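PDB 1HTJ: Kiaa0380 from Homo sapiens, which probably links heterotrimeric G protein signalling to Rho GTPases, as a guanine nucleotide exchange factor that carries an RGS-like domain. Local coordinates for residues P59-A72 with R118-I132. The protein carries 3 engineered substitutions. Numbering follows the deposited sequence.
Sequences PLLFYLCAEVYQQA and RGVLCEAQEAAMPEI
Gln125 reaches from helix 118-132 into the flank of helix 59-69, where its NE2 makes two hydrogen bonds in this all-helical RGS-like domain. The bond from Gln125 NE2 to Glu67 OE1, 2.9 Å, is nearly straight (169°), lies in the amide plane and uses the carboxylate's anti lone pair. Gln125 NE2 also donates to Tyr63 O at 2.9 Å, at a more bent angle (133°); that oxygen also accepts Glu67 N from the opposite face of its carbonyl plane. Because Tyr63 CG stands anti to the backbone N (chi1 -179°), its ring comes to lie beneath the amide, with Gln125 NE2 3.4 Å above the ring plane and over its centre. Glu67 OE2 forms a salt bridge with Lys38 of helix 34-39, so one carboxylate ties three helices together. A leucine in place of Gln125 would probably leave Glu67 OE1 without this donor and the Tyr63 ring without its polar cover.

Toward the start of helix 118-132, Gln70 NE2 donates to Arg118 O at 2.7 Å, from a direction tilted out of the carbonyl plane, and weakly to Cys122 SG.

The axes approach to 9.2 Å, and their N-to-C directions run roughly antiparallel. Between them Phe62 is a knob in the hole formed by Leu121, Ala124, Gln125 and Ala128, its ring edge turned to the three aliphatic side chains, while Phe88 meets the same ring. At the far end Pro59 packs on Ala128 and Ile132. Leu121 CD1 makes a CH-pi contact over one face of Tyr69, 3.8 Å from the ring centroid.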
ATOM      1  N   PRO A  59      -7.425  -1.666  -2.161  1.00 33.49           N
ATOM      2  CA  PRO A  59      -7.354  -0.204  -2.281  1.00 34.05           C
ATOM      3  C   PRO A  59      -6.064   0.467  -1.856  1.00 34.60           C
ATOM      4  O   PRO A  59      -5.558   1.334  -2.583  1.00 34.66           O
ATOM      5  CB  PRO A  59      -8.565   0.288  -1.473  1.00 34.17           C
ATOM      6  CG  PRO A  59      -8.836  -0.823  -0.517  1.00 34.14           C
ATOM      7  CD  PRO A  59      -8.588  -2.069  -1.350  1.00 33.81           C
ATOM      8  N   LEU A  60      -5.531   0.084  -0.696  1.00 34.24           N
ATOM      9  CA  LEU A  60      -4.301   0.701  -0.228  1.00 34.42           C
ATOM     10  C   LEU A  60      -3.079   0.255  -0.999  1.00 34.59           C
ATOM     11  O   LEU A  60      -2.201   1.075  -1.290  1.00 34.50           O
ATOM     12  CB  LEU A  60      -4.086   0.429   1.260  1.00 34.98           C
ATOM     13  CG  LEU A  60      -2.797   1.001   1.845  1.00 34.92           C
ATOM     14  CD1 LEU A  60      -2.731   2.504   1.564  1.00 35.25           C
ATOM     15  CD2 LEU A  60      -2.747   0.730   3.350  1.00 35.50           C
ATOM     16  N   LEU A  61      -2.992  -1.037  -1.314  1.00 33.98           N
ATOM     17  CA  LEU A  61      -1.836  -1.511  -2.057  1.00 34.28           C
ATOM     18  C   LEU A  61      -1.861  -0.884  -3.439  1.00 34.84           C
ATOM     19  O   LEU A  61      -0.816  -0.529  -3.994  1.00 35.27           O
ATOM     20  CB  LEU A  61      -1.814  -3.047  -2.159  1.00 33.53           C
ATOM     21  CG  LEU A  61      -1.393  -3.801  -0.885  1.00 33.11           C
ATOM     22  CD1 LEU A  61      -1.332  -5.305  -1.168  1.00 31.96           C
ATOM     23  CD2 LEU A  61      -0.016  -3.287  -0.411  1.00 31.71           C
ATOM     24  N   PHE A  62      -3.057  -0.747  -3.991  1.00 35.07           N
ATOM     25  CA  PHE A  62      -3.204  -0.130  -5.297  1.00 35.70           C
ATOM     26  C   PHE A  62      -2.701   1.315  -5.201  1.00 36.45           C
ATOM     27  O   PHE A  62      -1.853   1.764  -5.988  1.00 35.95           O
ATOM     28  CB  PHE A  62      -4.668  -0.127  -5.723  1.00 35.39           C
ATOM     29  CG  PHE A  62      -4.935   0.761  -6.892  1.00 36.50           C
ATOM     30  CD1 PHE A  62      -4.320   0.511  -8.126  1.00 36.13           C
ATOM     31  CD2 PHE A  62      -5.738   1.895  -6.755  1.00 36.38           C
ATOM     32  CE1 PHE A  62      -4.497   1.376  -9.198  1.00 36.10           C
ATOM     33  CE2 PHE A  62      -5.924   2.770  -7.829  1.00 36.70           C
ATOM     34  CZ  PHE A  62      -5.300   2.509  -9.053  1.00 36.40           C
ATOM     35  N   TYR A  63      -3.229   2.033  -4.214  1.00 36.55           N
ATOM     36  CA  TYR A  63      -2.864   3.423  -3.991  1.00 37.57           C
ATOM     37  C   TYR A  63      -1.341   3.599  -3.870  1.00 37.54           C
ATOM     38  O   TYR A  63      -0.754   4.511  -4.470  1.00 37.15           O
ATOM     39  CB  TYR A  63      -3.545   3.931  -2.711  1.00 38.49           C
ATOM     40  CG  TYR A  63      -3.242   5.367  -2.401  1.00 39.35           C
ATOM     41  CD1 TYR A  63      -4.160   6.368  -2.697  1.00 39.64           C
ATOM     42  CD2 TYR A  63      -2.026   5.732  -1.834  1.00 39.70           C
ATOM     43  CE1 TYR A  63      -3.873   7.705  -2.432  1.00 40.62           C
ATOM     44  CE2 TYR A  63      -1.726   7.067  -1.567  1.00 40.58           C
ATOM     45  CZ  TYR A  63      -2.655   8.045  -1.865  1.00 40.69           C
ATOM     46  OH  TYR A  63      -2.378   9.359  -1.575  1.00 42.27           O
ATOM     47  N   LEU A  64      -0.714   2.724  -3.088  1.00 36.86           N
ATOM     48  CA  LEU A  64       0.719   2.785  -2.874  1.00 37.14           C
ATOM     49  C   LEU A  64       1.505   2.506  -4.160  1.00 37.82           C
ATOM     50  O   LEU A  64       2.599   3.055  -4.371  1.00 37.17           O
ATOM     51  CB  LEU A  64       1.126   1.791  -1.778  1.00 36.47           C
ATOM     52  CG  LEU A  64       0.666   2.129  -0.348  1.00 36.77           C
ATOM     53  CD1 LEU A  64       1.044   1.010   0.605  1.00 35.89           C
ATOM     54  CD2 LEU A  64       1.312   3.428   0.100  1.00 36.16           C
ATOM     55  N   CYS A  65       0.962   1.639  -5.008  1.00 38.05           N
ATOM     56  CA  CYS A  65       1.638   1.316  -6.254  1.00 38.73           C
ATOM     57  C   CYS A  65       1.481   2.472  -7.237  1.00 39.48           C
ATOM     58  O   CYS A  65       2.432   2.837  -7.917  1.00 38.87           O
ATOM     59  CB  CYS A  65       1.096   0.007  -6.835  1.00 38.14           C
ATOM     60  SG  CYS A  65       1.742  -1.494  -6.011  1.00 35.89           S
ATOM     61  N   ALA A  66       0.284   3.055  -7.286  1.00 40.75           N
ATOM     62  CA  ALA A  66       0.013   4.195  -8.166  1.00 42.49           C
ATOM     63  C   ALA A  66       0.901   5.347  -7.724  1.00 43.70           C
ATOM     64  O   ALA A  66       1.384   6.125  -8.541  1.00 44.09           O
ATOM     65  CB  ALA A  66      -1.451   4.606  -8.082  1.00 41.96           C
ATOM     66  N   GLU A  67       1.115   5.439  -6.418  1.00 45.24           N
ATOM     67  CA  GLU A  67       1.963   6.469  -5.843  1.00 46.60           C
ATOM     68  C   GLU A  67       3.397   6.268  -6.353  1.00 47.48           C
ATOM     69  O   GLU A  67       4.046   7.223  -6.784  1.00 47.73           O
ATOM     70  CB  GLU A  67       1.909   6.373  -4.319  1.00 47.11           C
ATOM     71  CG  GLU A  67       2.413   7.596  -3.580  1.00 48.03           C
ATOM     72  CD  GLU A  67       1.632   8.863  -3.908  1.00 48.75           C
ATOM     73  OE1 GLU A  67       0.489   8.769  -4.421  1.00 47.91           O
ATOM     74  OE2 GLU A  67       2.173   9.958  -3.631  1.00 49.30           O
ATOM     75  N   VAL A  68       3.889   5.031  -6.326  1.00 48.08           N
ATOM     76  CA  VAL A  68       5.237   4.756  -6.821  1.00 48.93           C
ATOM     77  C   VAL A  68       5.328   5.046  -8.317  1.00 50.20           C
ATOM     78  O   VAL A  68       6.324   5.600  -8.791  1.00 50.13           O
ATOM     79  CB  VAL A  68       5.642   3.284  -6.628  1.00 48.45           C
ATOM     80  CG1 VAL A  68       7.003   3.036  -7.262  1.00 47.09           C
ATOM     81  CG2 VAL A  68       5.662   2.938  -5.140  1.00 48.51           C
ATOM     82  N   TYR A  69       4.287   4.658  -9.052  1.00 51.12           N
ATOM     83  CA  TYR A  69       4.242   4.860 -10.496  1.00 52.48           C
ATOM     84  C   TYR A  69       4.478   6.319 -10.890  1.00 53.95           C
ATOM     85  O   TYR A  69       5.276   6.612 -11.775  1.00 53.74           O
ATOM     86  CB  TYR A  69       2.890   4.421 -11.051  1.00 51.56           C
ATOM     87  CG  TYR A  69       2.751   4.631 -12.546  1.00 50.84           C
ATOM     88  CD1 TYR A  69       3.162   3.650 -13.448  1.00 50.14           C
ATOM     89  CD2 TYR A  69       2.213   5.817 -13.059  1.00 50.19           C
ATOM     90  CE1 TYR A  69       3.038   3.838 -14.820  1.00 49.52           C
ATOM     91  CE2 TYR A  69       2.087   6.016 -14.430  1.00 49.81           C
ATOM     92  CZ  TYR A  69       2.501   5.019 -15.302  1.00 49.55           C
ATOM     93  OH  TYR A  69       2.373   5.199 -16.654  1.00 49.26           O
ATOM     94  N   GLN A  70       3.767   7.220 -10.226  1.00 56.01           N
ATOM     95  CA  GLN A  70       3.860   8.644 -10.501  1.00 58.51           C
ATOM     96  C   GLN A  70       5.171   9.265 -10.058  1.00 60.25           C
ATOM     97  O   GLN A  70       5.252  10.478  -9.903  1.00 60.83           O
ATOM     98  CB  GLN A  70       2.715   9.374  -9.812  1.00 58.23           C
ATOM     99  CG  GLN A  70       1.352   8.926 -10.271  1.00 58.95           C
ATOM    100  CD  GLN A  70       0.252   9.560  -9.464  1.00 59.31           C
ATOM    101  OE1 GLN A  70       0.249   9.485  -8.236  1.00 59.63           O
ATOM    102  NE2 GLN A  70      -0.693  10.191 -10.143  1.00 60.05           N
ATOM    103  N   GLN A  71       6.197   8.447  -9.866  1.00 62.22           N
ATOM    104  CA  GLN A  71       7.492   8.948  -9.421  1.00 64.13           C
ATOM    105  C   GLN A  71       8.609   8.053  -9.942  1.00 65.38           C
ATOM    106  O   GLN A  71       9.756   8.146  -9.497  1.00 65.63           O
ATOM    107  CB  GLN A  71       7.523   8.979  -7.889  1.00 64.69           C
ATOM    108  CG  GLN A  71       6.477   9.901  -7.264  1.00 65.84           C
ATOM    109  CD  GLN A  71       6.089   9.504  -5.842  1.00 66.80           C
ATOM    110  OE1 GLN A  71       6.951   9.205  -5.005  1.00 67.23           O
ATOM    111  NE2 GLN A  71       4.783   9.508  -5.560  1.00 66.63           N
ATOM    112  N   ALA A  72       8.267   7.186 -10.889  1.00 66.62           N
ATOM    113  CA  ALA A  72       9.237   6.257 -11.459  1.00 67.97           C
ATOM    114  C   ALA A  72       9.820   6.766 -12.776  1.00 68.86           C
ATOM    115  O   ALA A  72       9.230   7.633 -13.431  1.00 68.91           O
ATOM    116  CB  ALA A  72       8.577   4.895 -11.673  1.00 67.82           C
ATOM    117  N   ARG A 118      -0.111   8.655 -15.349  1.00 59.05           N
ATOM    118  CA  ARG A 118      -0.021   9.337 -14.064  1.00 58.29           C
ATOM    119  C   ARG A 118      -1.302  10.098 -13.746  1.00 57.38           C
ATOM    120  O   ARG A 118      -1.766  10.100 -12.607  1.00 57.02           O
ATOM    121  CB  ARG A 118       1.167  10.295 -14.055  1.00 59.02           C
ATOM    122  CG  ARG A 118       2.487   9.602 -14.296  1.00 60.64           C
ATOM    123  CD  ARG A 118       3.667  10.491 -13.979  1.00 62.28           C
ATOM    124  NE  ARG A 118       4.917   9.737 -14.071  1.00 64.32           N
ATOM    125  CZ  ARG A 118       6.106  10.180 -13.658  1.00 65.33           C
ATOM    126  NH1 ARG A 118       6.220  11.390 -13.113  1.00 65.33           N
ATOM    127  NH2 ARG A 118       7.186   9.410 -13.793  1.00 65.34           N
ATOM    128  N   GLY A 119      -1.882  10.724 -14.762  1.00 56.09           N
ATOM    129  CA  GLY A 119      -3.098  11.481 -14.561  1.00 55.22           C
ATOM    130  C   GLY A 119      -4.277  10.618 -14.175  1.00 54.79           C
ATOM    131  O   GLY A 119      -4.914  10.841 -13.142  1.00 54.68           O
ATOM    132  N   VAL A 120      -4.576   9.631 -15.014  1.00 54.27           N
ATOM    133  CA  VAL A 120      -5.683   8.732 -14.759  1.00 53.70           C
ATOM    134  C   VAL A 120      -5.445   7.920 -13.479  1.00 53.44           C
ATOM    135  O   VAL A 120      -6.376   7.697 -12.708  1.00 53.60           O
ATOM    136  CB  VAL A 120      -5.912   7.783 -15.958  1.00 53.65           C
ATOM    137  CG1 VAL A 120      -6.377   8.573 -17.158  1.00 53.89           C
ATOM    138  CG2 VAL A 120      -4.637   7.054 -16.302  1.00 53.78           C
ATOM    139  N   LEU A 121      -4.209   7.489 -13.240  1.00 52.80           N
ATOM    140  CA  LEU A 121      -3.935   6.727 -12.028  1.00 52.84           C
ATOM    141  C   LEU A 121      -4.228   7.589 -10.812  1.00 53.18           C
ATOM    142  O   LEU A 121      -4.731   7.093  -9.800  1.00 52.92           O
ATOM    143  CB  LEU A 121      -2.491   6.209 -12.011  1.00 52.10           C
ATOM    144  CG  LEU A 121      -2.337   4.947 -12.877  1.00 51.79           C
ATOM    145  CD1 LEU A 121      -0.929   4.409 -12.819  1.00 51.50           C
ATOM    146  CD2 LEU A 121      -3.315   3.897 -12.400  1.00 51.54           C
ATOM    147  N   CYS A 122      -3.937   8.884 -10.922  1.00 53.43           N
ATOM    148  CA  CYS A 122      -4.205   9.828  -9.842  1.00 53.59           C
ATOM    149  C   CYS A 122      -5.724   9.866  -9.671  1.00 53.14           C
ATOM    150  O   CYS A 122      -6.244   9.905  -8.554  1.00 52.89           O
ATOM    151  CB  CYS A 122      -3.680  11.212 -10.222  1.00 54.70           C
ATOM    152  SG  CYS A 122      -3.346  12.303  -8.825  1.00 56.89           S
ATOM    153  N   GLU A 123      -6.439   9.845 -10.790  1.00 52.42           N
ATOM    154  CA  GLU A 123      -7.894   9.845 -10.736  1.00 52.10           C
ATOM    155  C   GLU A 123      -8.358   8.554 -10.061  1.00 51.56           C
ATOM    156  O   GLU A 123      -9.332   8.555  -9.314  1.00 50.70           O
ATOM    157  CB  GLU A 123      -8.493   9.917 -12.147  1.00 52.41           C
ATOM    158  CG  GLU A 123      -8.525  11.309 -12.773  1.00 52.82           C
ATOM    159  CD  GLU A 123      -9.066  11.294 -14.200  1.00 53.19           C
ATOM    160  OE1 GLU A 123     -10.210  10.823 -14.401  1.00 52.68           O
ATOM    161  OE2 GLU A 123      -8.343  11.752 -15.120  1.00 53.68           O
ATOM    162  N   ALA A 124      -7.654   7.454 -10.342  1.00 50.97           N
ATOM    163  CA  ALA A 124      -7.997   6.155  -9.773  1.00 50.66           C
ATOM    164  C   ALA A 124      -7.750   6.165  -8.274  1.00 50.30           C
ATOM    165  O   ALA A 124      -8.565   5.676  -7.501  1.00 50.10           O
ATOM    166  CB  ALA A 124      -7.183   5.043 -10.445  1.00 50.13           C
ATOM    167  N   GLN A 125      -6.627   6.730  -7.862  1.00 50.11           N
ATOM    168  CA  GLN A 125      -6.326   6.800  -6.448  1.00 50.60           C
ATOM    169  C   GLN A 125      -7.505   7.422  -5.703  1.00 51.64           C
ATOM    170  O   GLN A 125      -7.919   6.912  -4.650  1.00 52.00           O
ATOM    171  CB  GLN A 125      -5.058   7.624  -6.203  1.00 49.66           C
ATOM    172  CG  GLN A 125      -3.785   6.899  -6.567  1.00 48.47           C
ATOM    173  CD  GLN A 125      -2.542   7.680  -6.197  1.00 48.31           C
ATOM    174  OE1 GLN A 125      -2.324   8.781  -6.691  1.00 48.92           O
ATOM    175  NE2 GLN A 125      -1.718   7.115  -5.330  1.00 47.02           N
ATOM    176  N   GLU A 126      -8.054   8.510  -6.247  1.00 52.24           N
ATOM    177  CA  GLU A 126      -9.188   9.188  -5.617  1.00 52.92           C
ATOM    178  C   GLU A 126     -10.346   8.226  -5.387  1.00 52.42           C
ATOM    179  O   GLU A 126     -11.027   8.296  -4.366  1.00 52.21           O
ATOM    180  CB  GLU A 126      -9.692  10.349  -6.480  1.00 54.62           C
ATOM    181  CG  GLU A 126      -8.647  11.391  -6.834  1.00 57.08           C
ATOM    182  CD  GLU A 126      -7.888  11.901  -5.623  1.00 58.93           C
ATOM    183  OE1 GLU A 126      -8.530  12.415  -4.668  1.00 59.58           O
ATOM    184  OE2 GLU A 126      -6.639  11.792  -5.634  1.00 60.34           O
ATOM    185  N   ALA A 127     -10.569   7.327  -6.339  1.00 51.80           N
ATOM    186  CA  ALA A 127     -11.660   6.364  -6.223  1.00 51.37           C
ATOM    187  C   ALA A 127     -11.468   5.382  -5.068  1.00 51.52           C
ATOM    188  O   ALA A 127     -12.438   4.900  -4.485  1.00 51.50           O
ATOM    189  CB  ALA A 127     -11.813   5.598  -7.529  1.00 50.74           C
ATOM    190  N   ALA A 128     -10.218   5.084  -4.737  1.00 51.54           N
ATOM    191  CA  ALA A 128      -9.919   4.143  -3.669  1.00 51.94           C
ATOM    192  C   ALA A 128      -9.900   4.787  -2.285  1.00 52.39           C
ATOM    193  O   ALA A 128     -10.006   4.088  -1.275  1.00 52.08           O
ATOM    194  CB  ALA A 128      -8.572   3.482  -3.934  1.00 51.47           C
HETATM  195  N   MSE A 129      -9.763   6.110  -2.249  1.00 52.96           N
HETATM  196  CA  MSE A 129      -9.674   6.847  -0.993  1.00 53.97           C
HETATM  197  C   MSE A 129     -10.742   6.575   0.038  1.00 52.64           C
HETATM  198  O   MSE A 129     -10.438   6.367   1.209  1.00 52.29           O
HETATM  199  CB  MSE A 129      -9.613   8.346  -1.263  1.00 57.26           C
HETATM  200  CG  MSE A 129      -8.206   8.852  -1.451  1.00 61.08           C
HETATM  201 SE   MSE A 129      -7.067   8.290   0.022  1.00 67.75          SE
HETATM  202  CE  MSE A 129      -8.250   8.714   1.486  1.00 64.86           C
ATOM    203  N   PRO A 130     -12.008   6.589  -0.376  1.00 51.41           N
ATOM    204  CA  PRO A 130     -13.107   6.334   0.556  1.00 50.42           C
ATOM    205  C   PRO A 130     -12.925   5.052   1.385  1.00 49.22           C
ATOM    206  O   PRO A 130     -13.133   5.065   2.605  1.00 48.62           O
ATOM    207  CB  PRO A 130     -14.323   6.262  -0.367  1.00 50.48           C
ATOM    208  CG  PRO A 130     -13.962   7.220  -1.443  1.00 51.03           C
ATOM    209  CD  PRO A 130     -12.524   6.869  -1.724  1.00 51.42           C
ATOM    210  N   GLU A 131     -12.540   3.952   0.729  1.00 47.79           N
ATOM    211  CA  GLU A 131     -12.359   2.689   1.450  1.00 46.53           C
ATOM    212  C   GLU A 131     -11.103   2.725   2.298  1.00 45.14           C
ATOM    213  O   GLU A 131     -11.055   2.159   3.387  1.00 45.40           O
ATOM    214  CB  GLU A 131     -12.316   1.498   0.488  1.00 46.40           C
ATOM    215  CG  GLU A 131     -12.157   0.142   1.195  1.00 47.53           C
ATOM    216  CD  GLU A 131     -12.584  -1.055   0.326  1.00 47.67           C
ATOM    217  OE1 GLU A 131     -12.609  -0.926  -0.918  1.00 48.58           O
ATOM    218  OE2 GLU A 131     -12.889  -2.133   0.888  1.00 47.91           O
ATOM    219  N   ILE A 132     -10.080   3.395   1.803  1.00 43.79           N
ATOM    220  CA  ILE A 132      -8.861   3.504   2.571  1.00 43.04           C
ATOM    221  C   ILE A 132      -9.175   4.269   3.869  1.00 43.49           C
ATOM    222  O   ILE A 132      -8.752   3.868   4.953  1.00 43.42           O
ATOM    223  CB  ILE A 132      -7.774   4.234   1.771  1.00 41.68           C
ATOM    224  CG1 ILE A 132      -7.403   3.396   0.544  1.00 41.34           C
ATOM    225  CG2 ILE A 132      -6.573   4.499   2.651  1.00 41.02           C
ATOM    226  CD1 ILE A 132      -6.277   3.973  -0.307  1.00 40.49           C
TER